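Local coordinates for protein glutaryl-CoA dehydrogenase (Mycobacterium smegmatis, PDB 3SF6) that belongs to the acyl-CoA dehydrogenase family of flavoproteins and binds dihydroflavine-adenine dinucleotide within an assembly of four chains, at residues G78-G83 and V92-A97; D158-R163 and T249-P254; Q334-K339 and E386-I391. One frame throughout, in Å; residues are numbered along the deposited sequence.

Interaction 1. Residues G78-G83 and V92-A97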
loop_
_atom_site.group_PDB
_atom_site.type_symbol
_atom_site.label_atom_id
_atom_site.label_comp_id
_atom_site.label_asym_id
_atom_site.label_seq_id
_atom_site.Cartn_x
_atom_site.Cartn_y
_atom_site.Cartn_z
ATOM N N GLY A 78 -3.656 -5.631 37.478
ATOM C CA GLY A 78 -4.379 -6.888 37.566
ATOM C C GLY A 78 -5.847 -6.730 37.266
ATOM O O GLY A 78 -6.669 -7.515 37.736
ATOM N N MET A 79 -6.189 -5.747 36.434
ATOM C CA MET A 79 -7.598 -5.404 36.201
ATOM C C MET A 79 -8.499 -6.556 35.782
ATOM O O MET A 79 -9.677 -6.594 36.190
ATOM C CB MET A 79 -7.713 -4.299 35.145
ATOM C CG MET A 79 -7.264 -2.946 35.628
ATOM S SD MET A 79 -7.429 -1.638 34.400
ATOM C CE MET A 79 -5.924 -1.847 33.424
ATOM N N HIS A 80 -7.974 -7.472 34.949
ATOM C CA HIS A 80 -8.774 -8.527 34.402
ATOM C C HIS A 80 -8.701 -9.796 35.249
ATOM O O HIS A 80 -9.373 -10.783 34.932
ATOM C CB HIS A 80 -8.375 -8.847 32.950
ATOM C CG HIS A 80 -9.329 -9.773 32.275
ATOM N ND1 HIS A 80 -8.957 -11.032 31.839
ATOM C CD2 HIS A 80 -10.658 -9.665 32.027
ATOM C CE1 HIS A 80 -10.015 -11.647 31.340
ATOM N NE2 HIS A 80 -11.058 -10.841 31.434
ATOM N N LEU A 81 -7.964 -9.761 36.361
ATOM C CA LEU A 81 -7.831 -10.929 37.237
ATOM C C LEU A 81 -8.855 -10.832 38.337
ATOM O O LEU A 81 -9.281 -9.724 38.691
ATOM C CB LEU A 81 -6.431 -10.992 37.861
ATOM C CG LEU A 81 -5.285 -11.116 36.876
ATOM C CD1 LEU A 81 -3.900 -11.045 37.575
ATOM C CD2 LEU A 81 -5.378 -12.404 36.040
ATOM N N LYS A 82 -9.213 -11.984 38.878
ATOM C CA LYS A 82 -10.178 -12.075 39.973
ATOM C C LYS A 82 -9.484 -12.378 41.304
ATOM O O LYS A 82 -8.571 -13.201 41.384
ATOM C CB LYS A 82 -11.224 -13.134 39.651
ATOM C CG LYS A 82 -12.226 -12.631 38.587
ATOM C CD LYS A 82 -13.318 -13.606 38.279
ATOM C CE LYS A 82 -14.311 -13.026 37.286
ATOM N NZ LYS A 82 -13.650 -12.538 36.037
ATOM N N GLY A 83 -9.919 -11.698 42.350
ATOM C CA GLY A 83 -9.392 -11.957 43.684
ATOM C C GLY A 83 -8.116 -11.175 43.994
ATOM O O GLY A 83 -7.629 -10.400 43.165
ATOM N N VAL A 92 -13.983 -6.692 27.974
ATOM C CA VAL A 92 -14.243 -5.424 27.285
ATOM C C VAL A 92 -13.824 -4.217 28.145
ATOM O O VAL A 92 -13.193 -3.277 27.639
ATOM C CB VAL A 92 -15.696 -5.344 26.815
ATOM C CG1 VAL A 92 -16.046 -3.918 26.275
ATOM C CG2 VAL A 92 -15.945 -6.404 25.683
ATOM N N ALA A 93 -14.177 -4.222 29.432
ATOM C CA ALA A 93 -13.799 -3.063 30.290
ATOM C C ALA A 93 -12.273 -2.943 30.425
ATOM O O ALA A 93 -11.696 -1.835 30.360
ATOM C CB ALA A 93 -14.449 -3.184 31.665
ATOM N N TYR A 94 -11.603 -4.075 30.586
ATOM C CA TYR A 94 -10.153 -4.121 30.627
ATOM C C TYR A 94 -9.543 -3.576 29.348
ATOM O O TYR A 94 -8.624 -2.781 29.371
ATOM C CB TYR A 94 -9.683 -5.572 30.856
ATOM C CG TYR A 94 -8.194 -5.790 30.667
ATOM C CD1 TYR A 94 -7.278 -5.129 31.441
ATOM C CD2 TYR A 94 -7.712 -6.632 29.657
ATOM C CE1 TYR A 94 -5.888 -5.315 31.235
ATOM C CE2 TYR A 94 -6.328 -6.846 29.469
ATOM C CZ TYR A 94 -5.439 -6.170 30.248
ATOM O OH TYR A 94 -4.075 -6.382 30.092
ATOM N N GLY A 95 -10.097 -3.984 28.218
ATOM C CA GLY A 95 -9.655 -3.473 26.929
ATOM C C GLY A 95 -9.770 -1.977 26.858
ATOM O O GLY A 95 -8.851 -1.307 26.450
ATOM N N LEU A 96 -10.911 -1.445 27.265
ATOM C CA LEU A 96 -11.112 0.002 27.229
ATOM C C LEU A 96 -10.113 0.714 28.130
ATOM O O LEU A 96 -9.617 1.802 27.802
ATOM C CB LEU A 96 -12.553 0.396 27.591
ATOM C CG LEU A 96 -13.636 -0.093 26.636
ATOM C CD1 LEU A 96 -15.057 0.087 27.320
ATOM C CD2 LEU A 96 -13.624 0.562 25.284
ATOM N N ALA A 97 -9.827 0.121 29.291
ATOM C CA ALA A 97 -8.796 0.660 30.186
ATOM C C ALA A 97 -7.439 0.726 29.509
ATOM O O ALA A 97 -6.742 1.753 29.626
ATOM C CB ALA A 97 -8.726 -0.152 31.476
#
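Met-79 reaches from the loop at 78-83 to two residues of helix 91-104, Tyr-94 and Ala-97. Its CB opens the contact, 3.8 Å from CD1 of Tyr-94, and approaches the ring obliquely. CG takes the chain onward past the ring, and the extended second torsion carries the sulfur to the helix. There Met-79 SD rests against Ala-97 CB at 3.5 Å. The chain then bends at its third torsion (chi3 -83°) and brings the terminal methyl round. Met-79 CE ends 3.8 Å from Ala-97 CB and 4.1 Å from CD1 of Tyr-94. Overall the methionine crosses the tyrosine side chain at about a right angle and spans Tyr-94 and Ala-97, three residues apart on the helix.

His-80 takes a different part of the same ring. Its CB lies over one face of Tyr-94, set toward the rim. This is a CH-pi contact, 4.1 Å from His-80 CB to the Tyr-94 centroid and 22° off the ring normal. The ring planes differ by only 29°, yet the imidazole is displaced so far along that little of it covers the tyrosine. Between these segments the Tyr-94 ring meets aliphatic carbon rather than a stacked ring.

A type I beta turn from Gly-78 to Leu-81 presents both residues. It is closed by Leu-81 N to Gly-78 O, 2.9 Å. Further backbone bonding ties Met-79 to Met-89. Helix 106-126 also packs here, Val-112 on Met-79 and Ser-117 on Tyr-94. Val-41 of helix 32-49 packs on Ala-97. The contact is mostly buried and folds the link between helix 64-73 and helix 91-104 back onto the second helix, within the helical N-terminal domain of the acyl-CoA dehydrogenase fold.

Interaction 2. Residues D158-R163 and T249-P254. With SO4 (sulfate ion), chain M.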
loop_
_atom_site.group_PDB
_atom_site.type_symbol
_atom_site.label_atom_id
_atom_site.label_comp_id
_atom_site.label_asym_id
_atom_site.label_seq_id
_atom_site.Cartn_x
_atom_site.Cartn_y
_atom_site.Cartn_z
ATOM N N ASP A 158 11.043 -17.407 18.679
ATOM C CA ASP A 158 11.039 -18.849 18.896
ATOM C C ASP A 158 11.401 -19.172 20.351
ATOM O O ASP A 158 12.499 -19.664 20.630
ATOM C CB ASP A 158 11.986 -19.564 17.915
ATOM C CG ASP A 158 12.002 -21.082 18.089
ATOM O OD1 ASP A 158 10.972 -21.639 18.514
ATOM O OD2 ASP A 158 13.053 -21.693 17.746
ATOM N N PRO A 159 10.466 -18.917 21.284
ATOM C CA PRO A 159 10.821 -19.243 22.684
ATOM C C PRO A 159 10.993 -20.732 22.985
ATOM O O PRO A 159 11.672 -21.077 23.967
ATOM C CB PRO A 159 9.677 -18.627 23.496
ATOM C CG PRO A 159 8.509 -18.579 22.531
ATOM C CD PRO A 159 9.169 -18.249 21.193
ATOM N N ALA A 160 10.507 -21.609 22.124
ATOM C CA ALA A 160 10.774 -23.037 22.269
ATOM C C ALA A 160 12.269 -23.352 22.279
ATOM O O ALA A 160 12.697 -24.370 22.855
ATOM C CB ALA A 160 10.117 -23.764 21.121
ATOM N N GLY A 161 13.038 -22.506 21.599
ATOM C CA GLY A 161 14.493 -22.629 21.558
ATOM C C GLY A 161 15.261 -22.010 22.723
ATOM O O GLY A 161 16.482 -21.934 22.647
ATOM N N MET A 162 14.569 -21.590 23.773
ATOM C CA MET A 162 15.224 -20.849 24.876
ATOM C C MET A 162 16.322 -21.707 25.471
ATOM O O MET A 162 16.197 -22.961 25.513
ATOM C CB MET A 162 14.213 -20.440 25.940
ATOM C CG MET A 162 13.663 -21.564 26.782
ATOM S SD MET A 162 12.547 -20.988 28.086
ATOM C CE MET A 162 11.055 -20.716 27.121
ATOM N N ARG A 163 17.382 -21.050 25.947
ATOM C CA ARG A 163 18.527 -21.764 26.473
ATOM C C ARG A 163 18.788 -21.533 27.944
ATOM O O ARG A 163 19.630 -22.245 28.538
ATOM C CB ARG A 163 19.780 -21.462 25.655
ATOM C CG ARG A 163 19.702 -21.878 24.187
ATOM C CD ARG A 163 19.457 -23.395 24.008
ATOM N NE ARG A 163 20.604 -24.194 24.437
ATOM C CZ ARG A 163 20.655 -25.528 24.413
ATOM N NH1 ARG A 163 19.607 -26.248 24.009
ATOM N NH2 ARG A 163 21.755 -26.152 24.813
ATOM N N THR A 249 3.729 -26.724 32.858
ATOM C CA THR A 249 4.434 -27.971 32.499
ATOM C C THR A 249 4.860 -28.034 31.018
ATOM O O THR A 249 5.345 -29.071 30.539
ATOM C CB THR A 249 3.607 -29.214 32.853
ATOM O OG1 THR A 249 2.377 -29.182 32.132
ATOM C CG2 THR A 249 3.338 -29.303 34.385
ATOM N N SER A 250 4.697 -26.936 30.297
ATOM C CA SER A 250 5.087 -26.902 28.890
ATOM C C SER A 250 5.186 -25.471 28.406
ATOM O O SER A 250 4.843 -24.545 29.126
ATOM C CB SER A 250 4.050 -27.640 28.040
ATOM O OG SER A 250 2.847 -26.878 27.949
ATOM N N LEU A 251 5.625 -25.306 27.159
ATOM C CA LEU A 251 5.655 -23.991 26.506
ATOM C C LEU A 251 4.271 -23.357 26.458
ATOM O O LEU A 251 4.112 -22.135 26.383
ATOM C CB LEU A 251 6.237 -24.117 25.080
ATOM C CG LEU A 251 6.590 -22.794 24.383
ATOM C CD1 LEU A 251 7.784 -22.041 25.058
ATOM C CD2 LEU A 251 6.864 -23.074 22.889
ATOM N N GLY A 252 3.224 -24.172 26.491
ATOM C CA GLY A 252 1.895 -23.594 26.514
ATOM C C GLY A 252 1.623 -22.655 27.689
ATOM O O GLY A 252 0.818 -21.718 27.549
ATOM N N ALA A 253 2.300 -22.845 28.829
ATOM C CA ALA A 253 2.094 -21.932 29.987
ATOM C C ALA A 253 2.513 -20.497 29.668
ATOM O O ALA A 253 1.684 -19.606 29.795
ATOM C CB ALA A 253 2.790 -22.469 31.264
ATOM N N PRO A 254 3.765 -20.256 29.225
ATOM C CA PRO A 254 4.049 -18.857 28.929
ATOM C C PRO A 254 3.214 -18.307 27.774
ATOM O O PRO A 254 2.859 -17.124 27.773
ATOM C CB PRO A 254 5.553 -18.861 28.578
ATOM C CG PRO A 254 5.888 -20.300 28.291
ATOM C CD PRO A 254 5.002 -21.065 29.220
HETATM S S SO4 M . 7.663 -28.453 26.184
HETATM O O1 SO4 M . 6.983 -29.719 25.995
HETATM O O2 SO4 M . 8.945 -28.495 25.467
HETATM O O3 SO4 M . 7.925 -28.286 27.581
HETATM O O4 SO4 M . 6.780 -27.426 25.575
#
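Leu-251 is the bump of this contact, and Pro-159, Ala-160 and Met-162 form the hollow that receives it. Its two methyls part between them. CD2 of Leu-251 meets the methyl CB of Ala-160 at 3.8 Å. CD1 of Leu-251 rests against the short 3-10 turn, 4.0 Å from the carbonyl carbon C of Pro-159, and reaches the proline CB as well. Met-162 forms another wall. Its chain bends at its third torsion (chi3 79°) and places CE 4.1 Å from Leu-251 CD1, the two side chains lying alongside with their ends pointing opposite ways. Trp-194 of strand 190-197 packs on Met-162 and Pro-254.

Leu-251 N donates to O4 of a sulfate ion, probably from the crystallisation liquor, at 2.9 Å and 170°. Ile-201 N binds the same ion. Ser-250 OG accepts from Gly-252 N at 3.1 Å, a capping bond where the chain leads into helix 252-286. The 3-10 turn belongs to the middle domain and the helix to the C-terminal domain. Across the segments the contact is wholly apolar, so they are joined by apolar side-chain contact alone, while the serine cap organises the helix start.

Interaction 3. Residues Q334-K339 and E386-I391. With FDA (dihydroflavine-adenine dinucleotide), chain B.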
loop_
_atom_site.group_PDB
_atom_site.type_symbol
_atom_site.label_atom_id
_atom_site.label_comp_id
_atom_site.label_asym_id
_atom_site.label_seq_id
_atom_site.Cartn_x
_atom_site.Cartn_y
_atom_site.Cartn_z
ATOM N N GLN A 334 -7.552 -15.990 16.978
ATOM C CA GLN A 334 -8.456 -14.827 16.963
ATOM C C GLN A 334 -7.785 -13.608 17.587
ATOM O O GLN A 334 -7.842 -12.508 17.030
ATOM C CB GLN A 334 -9.790 -15.196 17.634
ATOM C CG GLN A 334 -10.566 -16.241 16.877
ATOM C CD GLN A 334 -11.801 -16.741 17.600
ATOM O OE1 GLN A 334 -11.756 -17.089 18.789
ATOM N NE2 GLN A 334 -12.905 -16.873 16.842
ATOM N N VAL A 335 -7.125 -13.774 18.737
ATOM C CA VAL A 335 -6.335 -12.695 19.330
ATOM C C VAL A 335 -5.340 -12.172 18.297
ATOM O O VAL A 335 -5.110 -10.963 18.208
ATOM C CB VAL A 335 -5.577 -13.156 20.600
ATOM C CG1 VAL A 335 -4.640 -12.061 21.122
ATOM C CG2 VAL A 335 -6.568 -13.601 21.685
ATOM N N SER A 336 -4.706 -13.084 17.546
ATOM C CA SER A 336 -3.712 -12.681 16.523
ATOM C C SER A 336 -4.290 -11.798 15.430
ATOM O O SER A 336 -3.587 -10.958 14.894
ATOM C CB SER A 336 -3.011 -13.924 15.911
ATOM O OG SER A 336 -2.141 -14.511 16.856
ATOM N N LEU A 337 -5.535 -12.027 15.038
ATOM C CA LEU A 337 -6.209 -11.103 14.113
ATOM C C LEU A 337 -6.118 -9.683 14.639
ATOM O O LEU A 337 -5.738 -8.761 13.919
ATOM C CB LEU A 337 -7.688 -11.448 13.908
ATOM C CG LEU A 337 -7.985 -12.756 13.198
ATOM C CD1 LEU A 337 -9.505 -13.078 13.336
ATOM C CD2 LEU A 337 -7.605 -12.603 11.736
ATOM N N GLY A 338 -6.502 -9.501 15.900
ATOM C CA GLY A 338 -6.495 -8.174 16.502
ATOM C C GLY A 338 -5.099 -7.602 16.662
ATOM O O GLY A 338 -4.908 -6.403 16.471
ATOM N N LYS A 339 -4.145 -8.423 17.103
ATOM C CA LYS A 339 -2.795 -7.942 17.357
ATOM C C LYS A 339 -2.128 -7.572 16.028
ATOM O O LYS A 339 -1.593 -6.457 15.892
ATOM C CB LYS A 339 -1.977 -8.995 18.161
ATOM C CG LYS A 339 -0.844 -8.414 19.008
ATOM C CD LYS A 339 0.352 -7.981 18.218
ATOM C CE LYS A 339 1.551 -7.623 19.143
ATOM N NZ LYS A 339 2.818 -7.355 18.331
ATOM N N GLU A 386 4.985 -10.794 11.721
ATOM C CA GLU A 386 5.178 -12.034 10.995
ATOM C C GLU A 386 4.685 -13.225 11.795
ATOM O O GLU A 386 4.066 -14.130 11.246
ATOM C CB GLU A 386 6.649 -12.192 10.583
ATOM C CG GLU A 386 7.096 -11.136 9.502
ATOM C CD GLU A 386 7.208 -9.731 10.034
ATOM O OE1 GLU A 386 7.744 -9.523 11.160
ATOM O OE2 GLU A 386 6.781 -8.746 9.366
ATOM N N MET A 387 4.957 -13.225 13.093
ATOM C CA MET A 387 4.468 -14.319 13.929
ATOM C C MET A 387 2.950 -14.398 13.892
ATOM O O MET A 387 2.385 -15.458 13.756
ATOM C CB MET A 387 4.994 -14.246 15.364
ATOM C CG MET A 387 6.490 -14.479 15.503
ATOM S SD MET A 387 7.044 -16.070 14.828
ATOM C CE MET A 387 7.827 -15.594 13.326
ATOM N N HIS A 388 2.276 -13.260 14.035
ATOM C CA HIS A 388 0.825 -13.283 13.990
ATOM C C HIS A 388 0.256 -13.675 12.632
ATOM O O HIS A 388 -0.731 -14.426 12.573
ATOM C CB HIS A 388 0.270 -11.952 14.524
ATOM C CG HIS A 388 0.543 -11.815 15.977
ATOM N ND1 HIS A 388 -0.064 -12.623 16.925
ATOM C CD2 HIS A 388 1.440 -11.054 16.643
ATOM C CE1 HIS A 388 0.431 -12.327 18.116
ATOM N NE2 HIS A 388 1.355 -11.387 17.972
ATOM N N THR A 389 0.893 -13.236 11.566
ATOM C CA THR A 389 0.533 -13.696 10.222
ATOM C C THR A 389 0.557 -15.228 10.120
ATOM O O THR A 389 -0.360 -15.838 9.540
ATOM C CB THR A 389 1.488 -13.064 9.172
ATOM O OG1 THR A 389 1.269 -11.627 9.131
ATOM C CG2 THR A 389 1.232 -13.661 7.796
ATOM N N LEU A 390 1.612 -15.840 10.648
ATOM C CA LEU A 390 1.804 -17.282 10.593
ATOM C C LEU A 390 0.854 -18.033 11.544
ATOM O O LEU A 390 0.440 -19.137 11.261
ATOM C CB LEU A 390 3.289 -17.592 10.853
ATOM C CG LEU A 390 4.224 -17.016 9.796
ATOM C CD1 LEU A 390 5.710 -17.088 10.240
ATOM C CD2 LEU A 390 4.006 -17.689 8.408
ATOM N N ILE A 391 0.507 -17.442 12.677
ATOM C CA ILE A 391 -0.494 -18.030 13.559
ATOM C C ILE A 391 -1.855 -18.072 12.857
ATOM O O ILE A 391 -2.555 -19.129 12.842
ATOM C CB ILE A 391 -0.578 -17.297 14.930
ATOM C CG1 ILE A 391 0.717 -17.472 15.715
ATOM C CG2 ILE A 391 -1.858 -17.719 15.707
ATOM C CD1 ILE A 391 0.838 -16.528 16.937
HETATM P PA FDA B . 13.672 -12.201 16.201
HETATM O O1A FDA B . 12.832 -13.327 16.630
HETATM O O2A FDA B . 15.136 -12.333 16.105
HETATM O O5B FDA B . 13.062 -11.819 14.761
HETATM C C5B FDA B . 13.767 -10.892 13.908
HETATM C C4B FDA B . 12.935 -10.616 12.660
HETATM O O4B FDA B . 12.840 -11.871 11.939
HETATM C C3B FDA B . 11.512 -10.182 12.938
HETATM O O3B FDA B . 11.070 -9.289 11.891
HETATM C C2B FDA B . 10.754 -11.502 12.871
HETATM O O2B FDA B . 9.347 -11.293 12.650
HETATM C C1B FDA B . 11.478 -12.256 11.748
HETATM N N9A FDA B . 11.324 -13.711 11.885
HETATM C C8A FDA B . 11.749 -14.477 12.936
HETATM N N7A FDA B . 11.389 -15.753 12.736
HETATM C C5A FDA B . 10.711 -15.792 11.544
HETATM C C6A FDA B . 10.084 -16.792 10.811
HETATM N N6A FDA B . 10.062 -18.082 11.228
HETATM N N1A FDA B . 9.509 -16.449 9.634
HETATM C C2A FDA B . 9.494 -15.186 9.205
HETATM N N3A FDA B . 10.068 -14.205 9.873
HETATM C C4A FDA B . 10.673 -14.490 11.046
HETATM N N1 FDA B . 10.166 -10.063 26.098
HETATM C C2 FDA B . 9.923 -10.601 27.325
HETATM O O2 FDA B . 10.133 -11.824 27.510
HETATM N N3 FDA B . 9.434 -9.820 28.313
HETATM C C4 FDA B . 9.213 -8.505 28.181
HETATM O O4 FDA B . 8.818 -7.791 29.143
HETATM C C4X FDA B . 9.438 -7.934 26.910
HETATM N N5 FDA B . 9.292 -6.606 26.710
HETATM C C5X FDA B . 9.855 -6.007 25.600
HETATM C C6 FDA B . 10.009 -4.628 25.528
HETATM C C7 FDA B . 10.539 -4.000 24.418
HETATM C C7M FDA B . 10.772 -2.485 24.419
HETATM C C8 FDA B . 10.896 -4.788 23.331
HETATM C C8M FDA B . 11.472 -4.082 22.098
HETATM C C9 FDA B . 10.763 -6.159 23.374
HETATM C C9A FDA B . 10.234 -6.787 24.521
HETATM N N10 FDA B . 10.161 -8.180 24.620
HETATM C C10 FDA B . 9.936 -8.744 25.895
HETATM C "C1'" FDA B . 10.873 -9.023 23.651
HETATM C "C2'" FDA B . 9.957 -9.268 22.443
HETATM O "O2'" FDA B . 8.949 -10.253 22.757
HETATM C "C3'" FDA B . 10.810 -9.760 21.285
HETATM O "O3'" FDA B . 11.531 -8.634 20.785
HETATM C "C4'" FDA B . 9.984 -10.350 20.141
HETATM O "O4'" FDA B . 9.438 -11.631 20.517
HETATM C "C5'" FDA B . 10.791 -10.505 18.851
HETATM O "O5'" FDA B . 11.963 -11.282 19.122
HETATM P P FDA B . 13.369 -10.726 18.616
HETATM O O1P FDA B . 13.448 -9.286 18.901
HETATM O O2P FDA B . 14.422 -11.617 19.152
HETATM O O3P FDA B . 13.313 -10.857 17.012
#
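His-388 and Ser-336 meet where two helices of the helical C-terminal domain of the acyl-CoA dehydrogenase fold pack side by side. The short segments run roughly antiparallel, at 142°, with axes 8.9 Å apart. The tight part is centred on the His-388 ring. ND1 of His-388 donates to Ser-336 OG at 2.8 Å, and the oxygen sits almost exactly in the ring plane. Lys-339 lies over one face instead. Its CB is 4.1 Å from the ring centroid of His-388, in a CH-pi contact, and CD comes within 3.6 Å of His-388 NE2. The lysine chain crosses the ring and carries NZ on to the carbonyls of Gly-383, Tyr-381 and Val-378. His-388 NE2 is bonded to the carbonyl of Glu-382. With both ring nitrogens bonded, the imidazole is fixed in rotation.

The Ile-391 side is less buried and meets the serine through carbon alone. CG2 of Ile-391 is 3.4 Å from Ser-336 OG.

Other residues of helix 385-397 serve the cofactor pocket. Met-387 and Leu-390 touch the adenine of the dihydroflavine-adenine dinucleotide. The Glu-386 carboxylate has a salt bridge to Lys-303 of the second subunit. The Glu-386 chain bends at its second torsion (chi2 71°), and OE1 of Glu-386 accepts from the ribose hydroxyl O2B at 2.8 Å.

How the interactions relate
Interactions 1 and 3 are mostly buried, while interaction 2 is only partly so and reaches an exposed alanine. No two contacts touch. Interactions 2 and 3 come closest, with nearest atoms about 6 Å apart. Interaction 1 stays within the helical N-terminal domain and interaction 3 within the helical C-terminal one. Interaction 2 instead joins the middle domain to the C-terminal helical domain. Helix 252-286, entered in interaction 2, also supplies Arg-262, which packs on His-388 of interaction 3. The chemistry differs by place. Interaction 1 is aromatic and thioether packing, interaction 2 aliphatic, and interaction 3, beside the cofactor pocket, adds a polar bond between helices.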